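Local coordinates for protein putative DNA helicase (Lactobacillus plantarum, PDB 3DMN) that is a putative DNA helicase whose C-terminal domain, of P-loop NTPase type, probably helps couple nucleotide hydrolysis to movement on DNA, at residues Val51-Leu54 with Ala55-Asp58; Lys79-Ala83 with Arg84-Val88; Glu133-Leu136 with Leu137-Ile140. All blocks are in the same frame, centred on the assembly; numbering follows the deposited sequence.

In the fold
The contacts follow one another along the chain, and each is local. Contact 1 lies in helix 43-59. Contact 2 ends helix 71-82 and leads into edge strand 88-90. Contact 3 lies in helix 134-141, which follows strand 118-121 and precedes strand 147-153 along the chain. All these elements belong to one parallel sheet with its flanking helices. The centres of contacts 1 and 2 are about 13 Å apart, and the two touch where Val51 packs on Leu81, Arg84 and Glu86. The centre of contact 3 is about 24 Å from that of contact 1 and 27 Å from that of contact 2, on the opposite side of the chain's centre. This is consistent with a layered P-loop NTPase-type fold.

Contact 1: Val51-Leu54 with Ala55-Asp58; sequences VDQL and AMND
Gln53 lays its amide across the side chain of Asn57, one helical turn further on. The two amide planes are 58° apart, and Gln53 OE1 comes within 3.8 Å of Asn57 CG. Gln53 has CG anti to the backbone N (chi1 -169°) and bends at chi2, which turns its amide along the helix toward Asn57. Beneath the amides, Asn57 N gives a nearly straight hydrogen bond of 2.8 Å to Gln53 O. The other three i to i+4 bonds of this part of helix 43-59 are also present: Ala55 N to Val51 O, Met56 N to Asp52 O and Asp58 N to Leu54 O.

Met56 is selenomethionine, and its CB rests 3.6 Å from Gln53 O. Asp58 folds back beside its own backbone N, chi1 -76°. Its CG then lies 3.0 Å from Leu54 O, with both carboxylate oxygens near that carbonyl.

Gln53 and Leu54 face Ile119 of strand 118-121, while Asp52, Met56 and Asp58 are exposed. Leu54 O and the Asp58 carboxylate are both acceptors, so their closeness is probably mildly unfavourable. Leu54 O is still held by the backbone N of Asp58.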
# COMPACT_ATOMS: atom_id res chain seq x y z
N VAL A 51 1.09 11.40 2.44
CA VAL A 51 1.38 12.25 3.62
C VAL A 51 0.19 12.25 4.59
O VAL A 51 0.32 12.06 5.82
CB VAL A 51 1.74 13.67 3.16
CG1 VAL A 51 1.74 14.66 4.33
CG2 VAL A 51 3.13 13.66 2.51
N ASP A 52 -0.99 12.43 4.00
CA ASP A 52 -2.23 12.50 4.75
C ASP A 52 -2.55 11.17 5.44
O ASP A 52 -2.94 11.15 6.64
CB ASP A 52 -3.37 12.89 3.84
CG ASP A 52 -3.28 14.31 3.35
OD1 ASP A 52 -2.35 15.04 3.76
OD2 ASP A 52 -4.18 14.70 2.58
N GLN A 53 -2.36 10.06 4.72
CA GLN A 53 -2.58 8.74 5.31
C GLN A 53 -1.60 8.44 6.44
O GLN A 53 -1.96 7.85 7.46
CB GLN A 53 -2.52 7.66 4.24
CG GLN A 53 -3.00 6.29 4.77
CD GLN A 53 -4.48 6.29 5.05
OE1 GLN A 53 -4.93 5.85 6.13
NE2 GLN A 53 -5.24 6.81 4.12
N LEU A 54 -0.35 8.85 6.27
CA LEU A 54 0.65 8.63 7.32
C LEU A 54 0.24 9.38 8.58
O LEU A 54 0.32 8.85 9.68
CB LEU A 54 2.01 9.10 6.83
CG LEU A 54 2.69 8.17 5.79
CD1 LEU A 54 3.91 8.86 5.25
CD2 LEU A 54 3.07 6.82 6.42
N ALA A 55 -0.28 10.60 8.41
CA ALA A 55 -0.75 11.39 9.55
C ALA A 55 -1.95 10.70 10.21
O ALA A 55 -2.01 10.64 11.43
CB ALA A 55 -1.08 12.80 9.13
N MSE A 56 -2.89 10.21 9.40
CA MSE A 56 -4.05 9.50 9.93
C MSE A 56 -3.62 8.26 10.69
O MSE A 56 -4.03 8.06 11.83
CB MSE A 56 -5.01 9.09 8.83
CG MSE A 56 -6.17 8.24 9.31
SE MSE A 56 -7.38 9.23 10.49
CE MSE A 56 -7.70 10.75 9.30
N ASN A 57 -2.78 7.43 10.07
CA ASN A 57 -2.30 6.20 10.71
C ASN A 57 -1.55 6.50 12.00
O ASN A 57 -1.80 5.85 13.03
CB ASN A 57 -1.42 5.40 9.73
CG ASN A 57 -2.20 4.81 8.59
OD1 ASN A 57 -3.43 5.01 8.49
ND2 ASN A 57 -1.50 4.10 7.71
N ASP A 58 -0.67 7.51 11.97
CA ASP A 58 0.05 7.95 13.18
C ASP A 58 -0.91 8.30 14.30
O ASP A 58 -0.65 8.00 15.46
CB ASP A 58 0.86 9.21 12.86
CG ASP A 58 2.12 8.93 12.07
OD1 ASP A 58 2.43 7.75 11.81
OD2 ASP A 58 2.80 9.91 11.71

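Contact 2: Lys79-Ala83 with Arg84-Val88. With ACT (acetate ion), chain C; ACT (acetate ion), chain F.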
# COMPACT_ATOMS: atom_id res chain seq x y z
N LYS A 79 12.18 10.31 -2.59
CA LYS A 79 12.68 11.68 -2.82
C LYS A 79 11.53 12.66 -2.56
O LYS A 79 11.71 13.68 -1.90
CB LYS A 79 13.17 11.80 -4.26
CG LYS A 79 13.58 13.22 -4.61
CD LYS A 79 14.04 13.33 -6.06
CE LYS A 79 14.24 14.79 -6.43
NZ LYS A 79 14.67 14.99 -7.86
N ALA A 80 10.33 12.34 -3.08
CA ALA A 80 9.19 13.25 -2.93
C ALA A 80 8.78 13.37 -1.45
O ALA A 80 8.54 14.48 -0.96
CB ALA A 80 8.03 12.76 -3.74
N LEU A 81 8.77 12.25 -0.72
CA LEU A 81 8.32 12.32 0.66
C LEU A 81 9.32 13.10 1.52
O LEU A 81 8.94 13.85 2.43
CB LEU A 81 8.15 10.92 1.22
CG LEU A 81 6.89 10.19 0.72
CD1 LEU A 81 7.02 8.76 1.27
CD2 LEU A 81 5.59 10.87 1.23
N LYS A 82 10.61 12.95 1.22
CA LYS A 82 11.60 13.75 1.99
C LYS A 82 11.37 15.24 1.75
O LYS A 82 11.52 16.05 2.66
CB LYS A 82 13.03 13.34 1.62
CG LYS A 82 13.38 11.96 2.18
CD LYS A 82 14.86 11.66 1.92
CE LYS A 82 15.28 10.26 2.43
NZ LYS A 82 16.74 9.95 2.07
N ALA A 83 11.00 15.59 0.52
CA ALA A 83 10.67 16.98 0.19
C ALA A 83 9.32 17.43 0.78
O ALA A 83 8.96 18.61 0.68
CB ALA A 83 10.71 17.16 -1.37
N ARG A 84 8.61 16.52 1.45
CA ARG A 84 7.43 16.91 2.24
C ARG A 84 7.73 16.96 3.72
O ARG A 84 6.80 17.12 4.55
CB ARG A 84 6.24 15.94 2.03
CG ARG A 84 5.80 15.81 0.59
CD ARG A 84 5.63 17.16 -0.15
NE ARG A 84 5.04 16.85 -1.48
CZ ARG A 84 3.75 16.57 -1.70
NH1 ARG A 84 2.86 16.60 -0.68
NH2 ARG A 84 3.36 16.27 -2.96
N GLY A 85 9.01 16.85 4.08
CA GLY A 85 9.45 16.92 5.47
C GLY A 85 9.31 15.61 6.22
O GLY A 85 9.45 15.62 7.46
N GLU A 86 9.06 14.50 5.51
CA GLU A 86 8.90 13.20 6.18
C GLU A 86 10.28 12.65 6.51
O GLU A 86 11.24 12.86 5.73
CB GLU A 86 8.20 12.19 5.28
CG GLU A 86 6.77 12.60 4.87
CD GLU A 86 5.70 12.42 5.96
OE1 GLU A 86 5.98 11.99 7.10
OE2 GLU A 86 4.52 12.70 5.63
N GLN A 87 10.35 11.87 7.59
CA GLN A 87 11.55 11.06 7.84
C GLN A 87 11.33 9.77 7.07
O GLN A 87 10.32 9.11 7.32
CB GLN A 87 11.67 10.73 9.34
CG GLN A 87 13.01 10.15 9.75
CD GLN A 87 13.12 9.97 11.28
OE1 GLN A 87 12.12 9.79 11.98
NE2 GLN A 87 14.34 10.05 11.78
N VAL A 88 12.19 9.48 6.12
CA VAL A 88 11.96 8.32 5.21
C VAL A 88 13.18 7.40 5.19
O VAL A 88 14.35 7.86 5.14
CB VAL A 88 11.69 8.75 3.78
CG1 VAL A 88 11.17 7.52 2.94
CG2 VAL A 88 10.65 9.85 3.80
C ACT C . 15.30 11.39 6.37
O ACT C . 14.37 11.48 5.55
OXT ACT C . 15.13 10.55 7.28
CH3 ACT C . 16.52 12.16 6.28
C ACT F . 16.71 6.60 2.90
O ACT F . 16.88 5.40 3.27
OXT ACT F . 17.26 7.49 3.59
CH3 ACT F . 15.98 6.94 1.66
O HOH W 1 7.55 16.43 -2.74
O HOH W 2 12.48 15.19 4.96
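The Arg84 guanidinium has water 1 at its edge, in plane, and Ala80 O set obliquely to it. Arg84 NE donates to that water over 2.8 Å, and the water can in turn donate a hydrogen bond to Ala80 O. NH1 and NH2 form salt bridges to Asp48 and Glu44 of helix 43-59. Arg84 has CG anti to its carbonyl carbon (chi1 -58°), which sets Arg84 CG 3.4 Å from Ala80 O. The chain beyond CG bends at chi2.

The Leu81 carbonyl plane is approached from both faces. Arg84 N reaches Leu81 O from above one face at 2.9 Å, and Glu86 N reaches it from the opposite face at 3.2 Å and is less tilted. Gly85 N bonds to Lys82 O, also from above the carbonyl plane. Water 2 joins Lys82 O to Glu86 O.

Val88 CG2 packs on Leu81 CB at 3.7 Å and on the aliphatic part of Lys82, CG at 3.8 Å. The extended Lys82 chain runs across Val88 and ends at one acetate, with NZ 2.9 Å from its OXT. Val88 N donates to the other acetate. Both ions probably come from the crystallisation liquor.

The Glu86-to-Leu81 and Gly85-to-Lys82 bonds, with Gly85 at positive phi (82°), form a Schellman motif. It ends helix 71-82 and turns the chain into strand 88-90, at the edge of the parallel sheet.

Contact 3: Glu133-Leu136 with Leu137-Ile140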
# COMPACT_ATOMS: atom_id res chain seq x y z
N GLU A 133 0.11 -10.08 -13.02
CA GLU A 133 0.48 -9.22 -11.87
C GLU A 133 -0.50 -9.35 -10.70
O GLU A 133 -0.32 -8.70 -9.69
CB GLU A 133 0.60 -7.76 -12.32
CG GLU A 133 1.92 -7.61 -13.09
CD GLU A 133 2.08 -6.27 -13.77
OE1 GLU A 133 1.08 -5.74 -14.31
OE2 GLU A 133 3.24 -5.77 -13.79
N ARG A 134 -1.57 -10.15 -10.85
CA ARG A 134 -2.52 -10.30 -9.72
C ARG A 134 -1.80 -10.87 -8.49
O ARG A 134 -2.06 -10.44 -7.34
CB ARG A 134 -3.66 -11.24 -10.12
CG ARG A 134 -4.66 -10.55 -11.04
CD ARG A 134 -5.83 -11.46 -11.35
NE ARG A 134 -6.71 -10.75 -12.27
CZ ARG A 134 -7.58 -9.81 -11.92
NH1 ARG A 134 -7.74 -9.48 -10.62
NH2 ARG A 134 -8.27 -9.18 -12.88
N GLN A 135 -0.91 -11.84 -8.71
CA GLN A 135 -0.25 -12.51 -7.57
C GLN A 135 0.56 -11.46 -6.79
O GLN A 135 0.52 -11.40 -5.56
CB GLN A 135 0.67 -13.62 -8.06
CG GLN A 135 1.41 -14.30 -6.94
CD GLN A 135 0.45 -14.95 -5.96
OE1 GLN A 135 -0.54 -15.57 -6.36
NE2 GLN A 135 0.74 -14.84 -4.68
N LEU A 136 1.29 -10.62 -7.52
CA LEU A 136 2.07 -9.54 -6.89
C LEU A 136 1.18 -8.58 -6.09
O LEU A 136 1.47 -8.30 -4.92
CB LEU A 136 2.85 -8.78 -7.96
CG LEU A 136 3.60 -7.55 -7.43
CD1 LEU A 136 4.72 -7.97 -6.52
CD2 LEU A 136 4.15 -6.73 -8.60
N LEU A 137 0.12 -8.06 -6.71
CA LEU A 137 -0.72 -7.10 -6.03
C LEU A 137 -1.37 -7.73 -4.81
O LEU A 137 -1.42 -7.12 -3.75
CB LEU A 137 -1.78 -6.54 -7.00
CG LEU A 137 -2.67 -5.45 -6.43
CD1 LEU A 137 -1.84 -4.24 -5.97
CD2 LEU A 137 -3.69 -5.06 -7.51
N TYR A 138 -1.82 -8.98 -4.96
CA TYR A 138 -2.37 -9.73 -3.82
C TYR A 138 -1.35 -9.83 -2.68
O TYR A 138 -1.64 -9.55 -1.51
CB TYR A 138 -2.72 -11.13 -4.31
CG TYR A 138 -3.04 -12.07 -3.18
CD1 TYR A 138 -4.28 -12.01 -2.55
CD2 TYR A 138 -2.11 -12.99 -2.75
CE1 TYR A 138 -4.59 -12.91 -1.50
CE2 TYR A 138 -2.39 -13.87 -1.72
CZ TYR A 138 -3.62 -13.82 -1.10
OH TYR A 138 -3.87 -14.72 -0.07
N THR A 139 -0.15 -10.27 -3.03
CA THR A 139 0.91 -10.43 -2.03
C THR A 139 1.22 -9.12 -1.30
O THR A 139 1.38 -9.10 -0.10
CB THR A 139 2.15 -11.02 -2.68
OG1 THR A 139 1.79 -12.29 -3.22
CG2 THR A 139 3.25 -11.22 -1.65
N ILE A 140 1.34 -8.03 -2.04
CA ILE A 140 1.62 -6.74 -1.42
C ILE A 140 0.51 -6.35 -0.45
O ILE A 140 0.77 -5.98 0.70
CB ILE A 140 1.76 -5.68 -2.49
CG1 ILE A 140 3.04 -5.95 -3.32
CG2 ILE A 140 1.79 -4.27 -1.87
CD1 ILE A 140 3.17 -4.99 -4.53
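Leu136 and Ile140 pack one turn apart in helix 134-141, the helix of a beta-alpha-beta unit between strands 118-121 and 147-153. Its second half resembles the start of motif VI of superfamily 1 helicases. Ile140 is buried. Its CD1 lies 3.9 Å from Leu136 CG, and its CG1 sits 3.2 Å from Leu136 O, beside the Ile140 N bond to that oxygen. The buried Arg134 is held by a salt bridge to Glu131 and by bonds to Leu159 O and Ile18 O.

The grip is also close at Gln135 O, which takes two donors from Thr139. Thr139 N reaches Gln135 O at 2.9 Å and Thr139 OG1 reaches it at 2.8 Å, from opposite faces of the carbonyl plane. Thr139 chi1 of -60° sets OG1 beside its own backbone N, facing back along the helix. A valine in place of Thr139 would probably leave Gln135 O with the amide bond alone and the Gln135 amide freer to turn.

The Gln135 side is looser and exposed. Its side chain runs beside Tyr138, pointing the same way, with amide and ring planes 67° apart. Gln135 NE2 makes a weak hydrogen bond to Thr139 OG1, 3.1 Å long and bent to 131° at the hydrogen.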